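Local coordinates for GDSL-like protein (Roseburia intestinalis L1-82, PDB 6HFZ), which removes acetyl groups from complex beta-mannans as a two-domain esterase of the GDSL (SGNH hydrolase) family, at residues Asp111-Glu122 against Ala151-Tyr162; Val140-Gly148 against Asn184-Leu192. One frame throughout, in Å; residues are numbered along the deposited sequence. Where two conformers were deposited one is given.

Interaction 1. Residues Asp111-Glu122 against Ala151-Tyr162; sequences DDSTEHFMETYE and AQLMHGRIARHY
The rings of Y121 and H155 lie face to face. Their centroids are 3.5 Å apart and their planes differ by 7°. CD2 of H155 sits over the centre of the Y121 ring, and the opposite face of the imidazole meets the carbonyl O of A151, the N-cap residue of the same helix. In Y121, CG stands anti to the backbone N (chi1 -164°), which carries the phenol over to H155. CB of I158 closes on the Y121 edge, with Y121 CD2 and I158 CB 4.0 Å apart. At the imidazole edge is the carboxylate of D111. H155 NE2 donates to D111 OD2 at 2.8 Å, close to the ring plane but bent, with an N-H...O angle of 141°. The bond comes from above the carboxylate plane. S84 also bonds D111 OD2, and S108 OG is hydrogen-bonded to H155 ND1, so both imidazole nitrogens are held.

Beside the stack, selenomethionines M118 and M154 meet, CB of M118 3.9 Å from CB of M154. Helices 115-122 and 152-161 run side by side in broadly the same direction. Near the far end, Y162 OH donates to E122 OE1 at 2.6 Å, on the anti side of the carboxylate. L230 N bonds the same oxygen, and T231 OG1 is hydrogen-bonded to E122 OE2.

The contact joins two neighbouring helices of the SGNH hydrolase domain. Its chemistry implies a fixed imidazole: the stack holds its plane and two bonds set its rotation. The D111 bond puts a proton on NE2, and the carboxylate may also stabilise positive charge on the ring.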
loop_
_atom_site.group_PDB
_atom_site.type_symbol
_atom_site.label_atom_id
_atom_site.label_comp_id
_atom_site.label_asym_id
_atom_site.label_seq_id
_atom_site.Cartn_x
_atom_site.Cartn_y
_atom_site.Cartn_z
ATOM N N ASP A 111 0.873 7.415 -1.055
ATOM C CA ASP A 111 0.288 7.975 -2.271
ATOM C C ASP A 111 0.578 9.480 -2.282
ATOM O O ASP A 111 0.475 10.125 -1.250
ATOM C CB ASP A 111 -1.229 7.796 -2.336
ATOM C CG ASP A 111 -1.678 6.360 -2.549
ATOM O OD1 ASP A 111 -0.827 5.433 -2.338
ATOM O OD2 ASP A 111 -2.846 6.171 -2.928
ATOM N N ASP A 112 0.913 10.034 -3.459
ATOM C CA ASP A 112 0.876 11.500 -3.667
ATOM C C ASP A 112 -0.589 11.919 -3.850
ATOM O O ASP A 112 -1.443 11.082 -4.188
ATOM C CB ASP A 112 1.692 11.924 -4.893
ATOM C CG ASP A 112 3.193 11.668 -4.781
ATOM O OD1 ASP A 112 3.730 11.820 -3.665
ATOM O OD2 ASP A 112 3.803 11.330 -5.827
ATOM N N SER A 113 -0.908 13.194 -3.548
ATOM C CA SER A 113 -2.302 13.662 -3.615
ATOM C C SER A 113 -2.648 14.081 -5.047
ATOM O O SER A 113 -2.741 15.284 -5.370
ATOM C CB SER A 113 -2.584 14.792 -2.629
ATOM O OG SER A 113 -3.989 14.849 -2.338
ATOM N N THR A 114 -2.833 13.079 -5.921
ATOM C CA THR A 114 -2.946 13.312 -7.345
ATOM C C THR A 114 -4.066 12.455 -7.881
ATOM O O THR A 114 -4.420 11.457 -7.270
ATOM C CB THR A 114 -1.641 13.004 -8.109
ATOM O OG1 THR A 114 -1.350 11.606 -7.989
ATOM C CG2 THR A 114 -0.487 13.884 -7.675
ATOM N N GLU A 115 -4.527 12.781 -9.100
ATOM C CA GLU A 115 -5.618 12.030 -9.718
ATOM C C GLU A 115 -5.209 10.588 -10.022
ATOM O O GLU A 115 -6.049 9.710 -9.929
ATOM C CB GLU A 115 -6.104 12.750 -10.972
ATOM C CG GLU A 115 -6.752 14.069 -10.621
ATOM C CD GLU A 115 -8.258 14.116 -10.783
ATOM O OE1 GLU A 115 -8.914 13.026 -10.785
ATOM O OE2 GLU A 115 -8.773 15.249 -10.935
ATOM N N HIS A 116 -3.926 10.380 -10.332
ATOM C CA HIS A 116 -3.349 9.044 -10.545
ATOM C C HIS A 116 -3.599 8.153 -9.317
ATOM O O HIS A 116 -4.102 7.045 -9.466
ATOM C CB HIS A 116 -1.855 9.169 -10.859
ATOM C CG HIS A 116 -1.150 7.862 -10.882
ATOM N ND1 HIS A 116 -1.287 6.955 -11.925
ATOM C CD2 HIS A 116 -0.346 7.270 -9.967
ATOM C CE1 HIS A 116 -0.594 5.867 -11.638
ATOM N NE2 HIS A 116 0.003 6.042 -10.456
ATOM N N PHE A 117 -3.215 8.630 -8.124
ATOM C CA PHE A 117 -3.410 7.890 -6.886
ATOM C C PHE A 117 -4.880 7.808 -6.461
ATOM O O PHE A 117 -5.287 6.824 -5.830
ATOM C CB PHE A 117 -2.431 8.407 -5.815
ATOM C CG PHE A 117 -1.016 7.959 -6.089
ATOM C CD1 PHE A 117 -0.656 6.617 -5.999
ATOM C CD2 PHE A 117 -0.034 8.879 -6.455
ATOM C CE1 PHE A 117 0.631 6.208 -6.313
ATOM C CE2 PHE A 117 1.265 8.471 -6.725
ATOM C CZ PHE A 117 1.594 7.136 -6.652
HETATM N N MSE A 118 -5.699 8.808 -6.805
HETATM C CA MSE A 118 -7.137 8.661 -6.610
HETATM C C MSE A 118 -7.620 7.423 -7.370
HETATM O O MSE A 118 -8.420 6.638 -6.849
HETATM C CB MSE A 118 -8.026 9.850 -6.976
HETATM C CG MSE A 118 -9.379 9.627 -6.364
HETATM SE SE MSE A 118 -10.470 11.272 -6.444
HETATM C CE MSE A 118 -9.806 11.936 -8.178
ATOM N N GLU A 119 -7.114 7.250 -8.591
ATOM C CA GLU A 119 -7.532 6.141 -9.447
ATOM C C GLU A 119 -7.024 4.792 -8.913
ATOM O O GLU A 119 -7.793 3.834 -8.838
ATOM C CB GLU A 119 -7.070 6.400 -10.885
ATOM C CG GLU A 119 -7.680 5.425 -11.876
ATOM C CD GLU A 119 -7.345 5.648 -13.348
ATOM O OE1 GLU A 119 -6.633 6.627 -13.680
ATOM O OE2 GLU A 119 -7.757 4.831 -14.167
ATOM N N THR A 120 -5.752 4.732 -8.509
ATOM C CA THR A 120 -5.213 3.482 -7.958
ATOM C C THR A 120 -5.928 3.129 -6.644
ATOM O O THR A 120 -6.258 1.960 -6.400
ATOM C CB THR A 120 -3.687 3.467 -7.843
ATOM O OG1 THR A 120 -3.301 4.452 -6.872
ATOM C CG2 THR A 120 -2.977 3.776 -9.145
ATOM N N TYR A 121 -6.107 4.095 -5.737
ATOM C CA TYR A 121 -6.833 3.845 -4.479
ATOM C C TYR A 121 -8.278 3.394 -4.722
ATOM O O TYR A 121 -8.772 2.515 -4.014
ATOM C CB TYR A 121 -6.779 5.118 -3.658
ATOM C CG TYR A 121 -7.114 5.061 -2.204
ATOM C CD1 TYR A 121 -6.129 4.766 -1.283
ATOM C CD2 TYR A 121 -8.347 5.519 -1.747
ATOM C CE1 TYR A 121 -6.368 4.867 0.068
ATOM C CE2 TYR A 121 -8.602 5.615 -0.396
ATOM C CZ TYR A 121 -7.605 5.286 0.510
ATOM O OH TYR A 121 -7.790 5.443 1.860
ATOM N N GLU A 122 -8.957 3.977 -5.730
ATOM C CA GLU A 122 -10.303 3.535 -6.053
ATOM C C GLU A 122 -10.298 2.046 -6.469
ATOM O O GLU A 122 -11.154 1.276 -5.987
ATOM C CB GLU A 122 -10.972 4.386 -7.136
ATOM C CG GLU A 122 -12.366 3.872 -7.419
ATOM C CD GLU A 122 -13.276 4.823 -8.176
ATOM O OE1 GLU A 122 -14.498 4.883 -7.823
ATOM O OE2 GLU A 122 -12.776 5.525 -9.035
ATOM N N ALA A 151 -2.554 12.782 1.405
ATOM C CA ALA A 151 -3.308 12.580 0.201
ATOM C C ALA A 151 -4.792 12.340 0.522
ATOM O O ALA A 151 -5.532 11.819 -0.269
ATOM C CB ALA A 151 -2.689 11.456 -0.608
ATOM N N GLN A 152 -5.246 12.812 1.691
ATOM C CA GLN A 152 -6.623 12.599 2.132
ATOM C C GLN A 152 -7.619 13.359 1.228
ATOM O O GLN A 152 -8.785 12.956 1.175
ATOM C CB GLN A 152 -6.758 13.025 3.593
ATOM C CG GLN A 152 -8.136 12.853 4.211
ATOM C CD GLN A 152 -8.120 13.292 5.658
ATOM O OE1 GLN A 152 -7.067 13.305 6.322
ATOM N NE2 GLN A 152 -9.289 13.640 6.177
ATOM N N LEU A 153 -7.196 14.399 0.497
ATOM C CA LEU A 153 -8.124 15.059 -0.410
ATOM C C LEU A 153 -8.608 14.026 -1.441
ATOM O O LEU A 153 -9.787 13.955 -1.767
ATOM C CB LEU A 153 -7.459 16.219 -1.136
ATOM C CG LEU A 153 -8.378 16.957 -2.104
ATOM C CD1 LEU A 153 -9.436 17.749 -1.357
ATOM C CD2 LEU A 153 -7.603 17.857 -3.036
HETATM N N MSE A 154 -7.660 13.262 -1.981
HETATM C CA MSE A 154 -7.979 12.237 -2.974
HETATM C C MSE A 154 -8.676 11.051 -2.330
HETATM O O MSE A 154 -9.705 10.563 -2.813
HETATM C CB MSE A 154 -6.756 11.742 -3.782
HETATM C CG MSE A 154 -5.976 12.795 -4.514
HETATM SE SE MSE A 154 -7.061 13.634 -5.936
HETATM C CE MSE A 154 -7.369 15.253 -4.866
ATOM N N HIS A 155 -8.102 10.554 -1.234
ATOM C CA HIS A 155 -8.618 9.356 -0.601
ATOM C C HIS A 155 -10.028 9.564 -0.026
ATOM O O HIS A 155 -10.872 8.633 -0.010
ATOM C CB HIS A 155 -7.616 8.845 0.411
ATOM C CG HIS A 155 -6.341 8.403 -0.226
ATOM N ND1 HIS A 155 -5.201 8.142 0.524
ATOM C CD2 HIS A 155 -6.032 8.126 -1.511
ATOM C CE1 HIS A 155 -4.239 7.761 -0.315
ATOM N NE2 HIS A 155 -4.729 7.696 -1.557
ATOM N N GLY A 156 -10.262 10.761 0.501
ATOM C CA GLY A 156 -11.540 11.125 1.096
ATOM C C GLY A 156 -12.671 11.156 0.078
ATOM O O GLY A 156 -13.836 10.896 0.442
ATOM N N ARG A 157 -12.365 11.535 -1.158
ATOM C CA ARG A 157 -13.356 11.522 -2.242
ATOM C C ARG A 157 -13.825 10.098 -2.475
ATOM O O ARG A 157 -15.023 9.866 -2.748
ATOM C CB ARG A 157 -12.804 12.099 -3.540
ATOM C CG ARG A 157 -12.542 13.592 -3.458
ATOM C CD ARG A 157 -11.763 14.092 -4.666
ATOM N NE ARG A 157 -11.757 15.550 -4.724
ATOM C CZ ARG A 157 -10.847 16.291 -5.357
ATOM N NH1 ARG A 157 -9.964 15.727 -6.165
ATOM N NH2 ARG A 157 -10.798 17.599 -5.138
ATOM N N ILE A 158 -12.897 9.141 -2.363
ATOM C CA ILE A 158 -13.247 7.718 -2.462
ATOM C C ILE A 158 -14.030 7.267 -1.232
ATOM O O ILE A 158 -15.008 6.514 -1.368
ATOM C CB ILE A 158 -11.993 6.845 -2.698
ATOM C CG1 ILE A 158 -11.278 7.261 -3.979
ATOM C CG2 ILE A 158 -12.341 5.364 -2.671
ATOM C CD1 ILE A 158 -12.185 7.421 -5.214
ATOM N N ALA A 159 -13.621 7.705 -0.036
ATOM C CA ALA A 159 -14.347 7.400 1.169
ATOM C C ALA A 159 -15.828 7.794 1.035
ATOM O O ALA A 159 -16.692 6.996 1.404
ATOM C CB ALA A 159 -13.731 8.096 2.353
ATOM N N ARG A 160 -16.098 8.995 0.528
ATOM C CA ARG A 160 -17.481 9.525 0.510
ATOM C C ARG A 160 -18.246 8.809 -0.620
ATOM O O ARG A 160 -19.449 8.465 -0.452
ATOM C CB ARG A 160 -17.432 11.053 0.369
ATOM C CG ARG A 160 -17.018 11.778 1.645
ATOM C CD ARG A 160 -17.097 13.290 1.539
ATOM N NE ARG A 160 -16.290 13.826 0.473
ATOM C CZ ARG A 160 -15.016 14.175 0.600
ATOM N NH1 ARG A 160 -14.361 13.993 1.746
ATOM N NH2 ARG A 160 -14.447 14.772 -0.421
ATOM N N HIS A 161 -17.542 8.521 -1.724
ATOM C CA HIS A 161 -18.163 7.849 -2.907
ATOM C C HIS A 161 -18.729 6.479 -2.489
ATOM O O HIS A 161 -19.824 6.098 -2.939
ATOM C CB HIS A 161 -17.212 7.711 -4.094
ATOM C CG HIS A 161 -17.908 7.354 -5.378
ATOM N ND1 HIS A 161 -18.754 8.234 -6.003
ATOM C CD2 HIS A 161 -17.894 6.224 -6.132
ATOM C CE1 HIS A 161 -19.251 7.669 -7.096
ATOM N NE2 HIS A 161 -18.717 6.439 -7.219
ATOM N N TYR A 162 -18.020 5.749 -1.624
ATOM C CA TYR A 162 -18.414 4.340 -1.253
ATOM C C TYR A 162 -19.069 4.293 0.120
ATOM O O TYR A 162 -19.353 3.193 0.578
ATOM C CB TYR A 162 -17.220 3.381 -1.356
ATOM C CG TYR A 162 -16.789 3.253 -2.790
ATOM C CD1 TYR A 162 -17.506 2.430 -3.635
ATOM C CD2 TYR A 162 -15.768 4.019 -3.336
ATOM C CE1 TYR A 162 -17.208 2.334 -4.982
ATOM C CE2 TYR A 162 -15.441 3.908 -4.682
ATOM C CZ TYR A 162 -16.174 3.068 -5.508
ATOM O OH TYR A 162 -15.915 2.986 -6.857
#

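Interaction 2. Residues Val140-Gly148 against Asn184-Leu192; sequences VHNVFYNNG and NREITPDDL
Y145 and D191 meet through their backbones. Y145 N donates to D191 O at 2.8 Å, almost straight at 177° and in the carbonyl plane. N184 ND2 returns a bond to Y145 O at 3.0 Å, from well above the plane of the Y145 carbonyl, so not on a lone pair. The Y145 ring carries CD1 of I187 over one face as a CH-pi contact, 4.3 Å from the centroid, offset toward the rim. L192 CD1 lies over a face of F144, 3.8 Å from CE1. The leucine runs alongside the phenylalanine, its CG anti to the backbone N (chi1 172°), which carries CD1 over the ring. A water donates to both V143 O and L192 O.

The next shell fixes D191. R185 grips it end-on in a salt bridge: NH1 reaches D191 OD1 at 2.9 Å and NH2 reaches D191 OD2 at 3.1 Å. N184 ND2 also bonds D191 OD1, from the face opposite R185 NH1. An alanine at D191 would remove the carboxylate, which would probably leave the R185 charge without its mate and let the N184 amide turn away from Y145 O. R185 NH1 also bonds T188 O. Further out, D190 OD1 accepts from L192 N in an Asx turn, and D190 OD2 bonds H193. I173 and V177 of helix 173-178 pack on Y145.

D190 and H193 fit the Asp-x-x-His motif of SGNH hydrolases and, with S41, probably form the catalytic triad. The Y145-D191 and N184-Y145 bonds and the R185-D191 salt bridge therefore probably fix the loop that carries D190.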
loop_
_atom_site.group_PDB
_atom_site.type_symbol
_atom_site.label_atom_id
_atom_site.label_comp_id
_atom_site.label_asym_id
_atom_site.label_seq_id
_atom_site.Cartn_x
_atom_site.Cartn_y
_atom_site.Cartn_z
ATOM N N VAL A 140 -7.715 4.838 6.986
ATOM C CA VAL A 140 -6.972 5.598 7.965
ATOM C C VAL A 140 -6.018 6.554 7.236
ATOM O O VAL A 140 -5.258 6.162 6.354
ATOM C CB VAL A 140 -6.209 4.657 8.924
ATOM C CG1 VAL A 140 -5.210 5.409 9.791
ATOM C CG2 VAL A 140 -7.156 3.848 9.807
ATOM N N HIS A 141 -6.059 7.835 7.601
ATOM C CA HIS A 141 -5.243 8.878 6.965
ATOM C C HIS A 141 -4.187 9.407 7.946
ATOM O O HIS A 141 -4.528 10.191 8.835
ATOM C CB HIS A 141 -6.129 10.064 6.499
ATOM C CG HIS A 141 -7.343 9.719 5.687
ATOM N ND1 HIS A 141 -7.257 9.097 4.447
ATOM C CD2 HIS A 141 -8.664 9.870 5.929
ATOM C CE1 HIS A 141 -8.487 8.885 3.974
ATOM N NE2 HIS A 141 -9.351 9.355 4.842
ATOM N N ASN A 142 -2.915 8.995 7.776
ATOM C CA ASN A 142 -1.780 9.555 8.517
ATOM C C ASN A 142 -1.454 10.922 7.907
ATOM O O ASN A 142 -2.178 11.379 6.982
ATOM C CB ASN A 142 -0.624 8.563 8.530
ATOM C CG ASN A 142 -0.828 7.509 9.603
ATOM O OD1 ASN A 142 -0.953 7.852 10.777
ATOM N ND2 ASN A 142 -0.928 6.244 9.221
ATOM N N VAL A 143 -0.470 11.614 8.483
ATOM C CA VAL A 143 -0.135 12.958 8.050
ATOM C C VAL A 143 1.389 13.139 8.172
ATOM O O VAL A 143 2.024 12.556 9.064
ATOM C CB VAL A 143 -0.938 13.971 8.904
ATOM C CG1 VAL A 143 -0.441 13.960 10.354
ATOM C CG2 VAL A 143 -0.919 15.382 8.341
ATOM N N PHE A 144 1.968 14.004 7.332
ATOM C CA PHE A 144 3.327 14.470 7.457
ATOM C C PHE A 144 3.362 15.558 8.545
ATOM O O PHE A 144 2.590 16.503 8.466
ATOM C CB PHE A 144 3.791 15.046 6.117
ATOM C CG PHE A 144 4.245 14.018 5.123
ATOM C CD1 PHE A 144 5.564 13.593 5.133
ATOM C CD2 PHE A 144 3.360 13.454 4.224
ATOM C CE1 PHE A 144 6.007 12.664 4.211
ATOM C CE2 PHE A 144 3.804 12.504 3.316
ATOM C CZ PHE A 144 5.117 12.110 3.322
ATOM N N TYR A 145 4.277 15.449 9.527
ATOM C CA TYR A 145 4.307 16.406 10.661
ATOM C C TYR A 145 5.191 17.636 10.370
ATOM O O TYR A 145 5.198 18.601 11.177
ATOM C CB TYR A 145 4.658 15.684 11.961
ATOM C CG TYR A 145 3.587 14.728 12.396
ATOM C CD1 TYR A 145 2.408 15.191 12.941
ATOM C CD2 TYR A 145 3.672 13.371 12.109
ATOM C CE1 TYR A 145 1.375 14.328 13.296
ATOM C CE2 TYR A 145 2.637 12.508 12.417
ATOM C CZ TYR A 145 1.479 12.985 13.011
ATOM O OH TYR A 145 0.441 12.132 13.327
ATOM N N ASN A 146 5.965 17.590 9.290
ATOM C CA ASN A 146 6.800 18.724 8.916
ATOM C C ASN A 146 5.949 19.855 8.322
ATOM O O ASN A 146 6.297 21.039 8.521
ATOM C CB ASN A 146 7.882 18.371 7.907
ATOM C CG ASN A 146 7.340 17.659 6.693
ATOM O OD1 ASN A 146 6.643 16.670 6.833
ATOM N ND2 ASN A 146 7.657 18.135 5.495
ATOM N N ASN A 147 4.872 19.498 7.621
ATOM C CA ASN A 147 4.055 20.510 6.903
ATOM C C ASN A 147 2.538 20.289 6.952
ATOM O O ASN A 147 1.815 21.084 6.329
ATOM C CB ASN A 147 4.549 20.615 5.455
ATOM C CG ASN A 147 4.360 19.328 4.703
ATOM O OD1 ASN A 147 3.777 18.391 5.228
ATOM N ND2 ASN A 147 4.866 19.270 3.494
ATOM N N GLY A 148 2.024 19.222 7.585
ATOM C CA GLY A 148 0.592 19.000 7.646
ATOM C C GLY A 148 0.009 18.255 6.442
ATOM O O GLY A 148 -1.193 18.168 6.343
ATOM N N ASN A 184 7.533 17.809 17.677
ATOM C CA ASN A 184 7.571 16.743 16.682
ATOM C C ASN A 184 8.330 15.520 17.198
ATOM O O ASN A 184 7.862 14.401 17.055
ATOM C CB ASN A 184 8.218 17.200 15.374
ATOM C CG ASN A 184 7.411 18.292 14.705
ATOM O OD1 ASN A 184 7.108 19.318 15.319
ATOM N ND2 ASN A 184 7.091 18.083 13.435
ATOM N N ARG A 185 9.506 15.748 17.794
ATOM C CA ARG A 185 10.420 14.653 18.147
ATOM C C ARG A 185 9.911 13.857 19.349
ATOM O O ARG A 185 10.394 12.768 19.589
ATOM C CB ARG A 185 11.840 15.189 18.350
ATOM C CG ARG A 185 12.435 15.793 17.087
ATOM C CD ARG A 185 12.701 14.805 15.972
ATOM N NE ARG A 185 12.920 15.496 14.710
ATOM C CZ ARG A 185 11.957 15.725 13.832
ATOM N NH1 ARG A 185 10.816 15.077 13.949
ATOM N NH2 ARG A 185 12.118 16.631 12.885
ATOM N N GLU A 186 8.884 14.347 20.037
ATOM C CA GLU A 186 8.196 13.555 21.031
ATOM C C GLU A 186 7.432 12.393 20.406
ATOM O O GLU A 186 7.200 11.392 21.103
ATOM C CB GLU A 186 7.232 14.408 21.855
ATOM C CG GLU A 186 7.963 15.501 22.610
ATOM C CD GLU A 186 7.083 16.296 23.549
ATOM O OE1 GLU A 186 6.199 17.040 23.048
ATOM O OE2 GLU A 186 7.297 16.176 24.785
ATOM N N ILE A 187 6.998 12.532 19.140
ATOM C CA ILE A 187 6.176 11.483 18.526
ATOM C C ILE A 187 6.729 10.952 17.205
ATOM O O ILE A 187 6.172 9.962 16.738
ATOM C CB ILE A 187 4.731 11.952 18.297
ATOM C CG1 ILE A 187 4.681 13.147 17.344
ATOM C CG2 ILE A 187 4.027 12.173 19.625
ATOM C CD1 ILE A 187 3.245 13.469 16.883
ATOM N N THR A 188 7.764 11.575 16.625
ATOM C CA THR A 188 8.323 11.049 15.389
ATOM C C THR A 188 9.749 11.549 15.221
ATOM O O THR A 188 10.025 12.738 15.382
ATOM C CB THR A 188 7.457 11.437 14.183
ATOM O OG1 THR A 188 8.232 11.056 13.047
ATOM C CG2 THR A 188 7.147 12.912 14.114
ATOM N N PRO A 189 10.717 10.653 14.899
ATOM C CA PRO A 189 12.085 11.089 14.640
ATOM C C PRO A 189 12.331 11.743 13.280
ATOM O O PRO A 189 13.359 12.398 13.148
ATOM C CB PRO A 189 12.926 9.809 14.743
ATOM C CG PRO A 189 11.943 8.706 14.450
ATOM C CD PRO A 189 10.582 9.191 14.904
ATOM N N ASP A 190 11.407 11.596 12.311
ATOM C CA ASP A 190 11.644 12.041 10.963
ATOM C C ASP A 190 10.435 12.742 10.334
ATOM O O ASP A 190 10.481 12.969 9.153
ATOM C CB ASP A 190 12.056 10.896 10.042
ATOM C CG ASP A 190 11.042 9.770 9.940
ATOM O OD1 ASP A 190 9.893 9.951 10.360
ATOM O OD2 ASP A 190 11.461 8.685 9.554
ATOM N N ASP A 191 9.393 13.018 11.124
ATOM C CA ASP A 191 8.191 13.751 10.718
ATOM C C ASP A 191 7.272 12.908 9.840
ATOM O O ASP A 191 6.251 13.410 9.365
ATOM C CB ASP A 191 8.556 15.046 10.025
ATOM C CG ASP A 191 9.136 16.021 11.009
ATOM O OD1 ASP A 191 8.725 15.984 12.209
ATOM O OD2 ASP A 191 10.033 16.753 10.595
ATOM N N LEU A 192 7.552 11.612 9.716
ATOM C CA LEU A 192 6.673 10.722 8.945
ATOM C C LEU A 192 6.330 9.482 9.773
ATOM O O LEU A 192 5.149 9.166 9.975
ATOM C CB LEU A 192 7.377 10.348 7.639
ATOM C CG LEU A 192 6.675 9.270 6.802
ATOM C CD1 LEU A 192 5.247 9.682 6.456
ATOM C CD2 LEU A 192 7.453 8.966 5.528
HETATM O O HOH W 1 2.508 10.034 9.758
#

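Overall arrangement
Both contacts belong to the GDSL-family domain, with centres about 20 Å apart. Their segments alternate along the chain: 111-122, 140-148, 151-162, then 184-192. Helix 115-129 leads into strand 136-141 of the mixed sheet. The chain then passes through the 142-148 loop into helix 152-161. Interaction 1 packs these two helices side by side. Interaction 2 ties the loop after the strand to the loop before helix 196-215. The two meet at H141, which packs on Q152 and H155. Interaction 1 is thus helix packing beside the sheet, while interaction 2 lies in loops and includes D190, the probable triad aspartate.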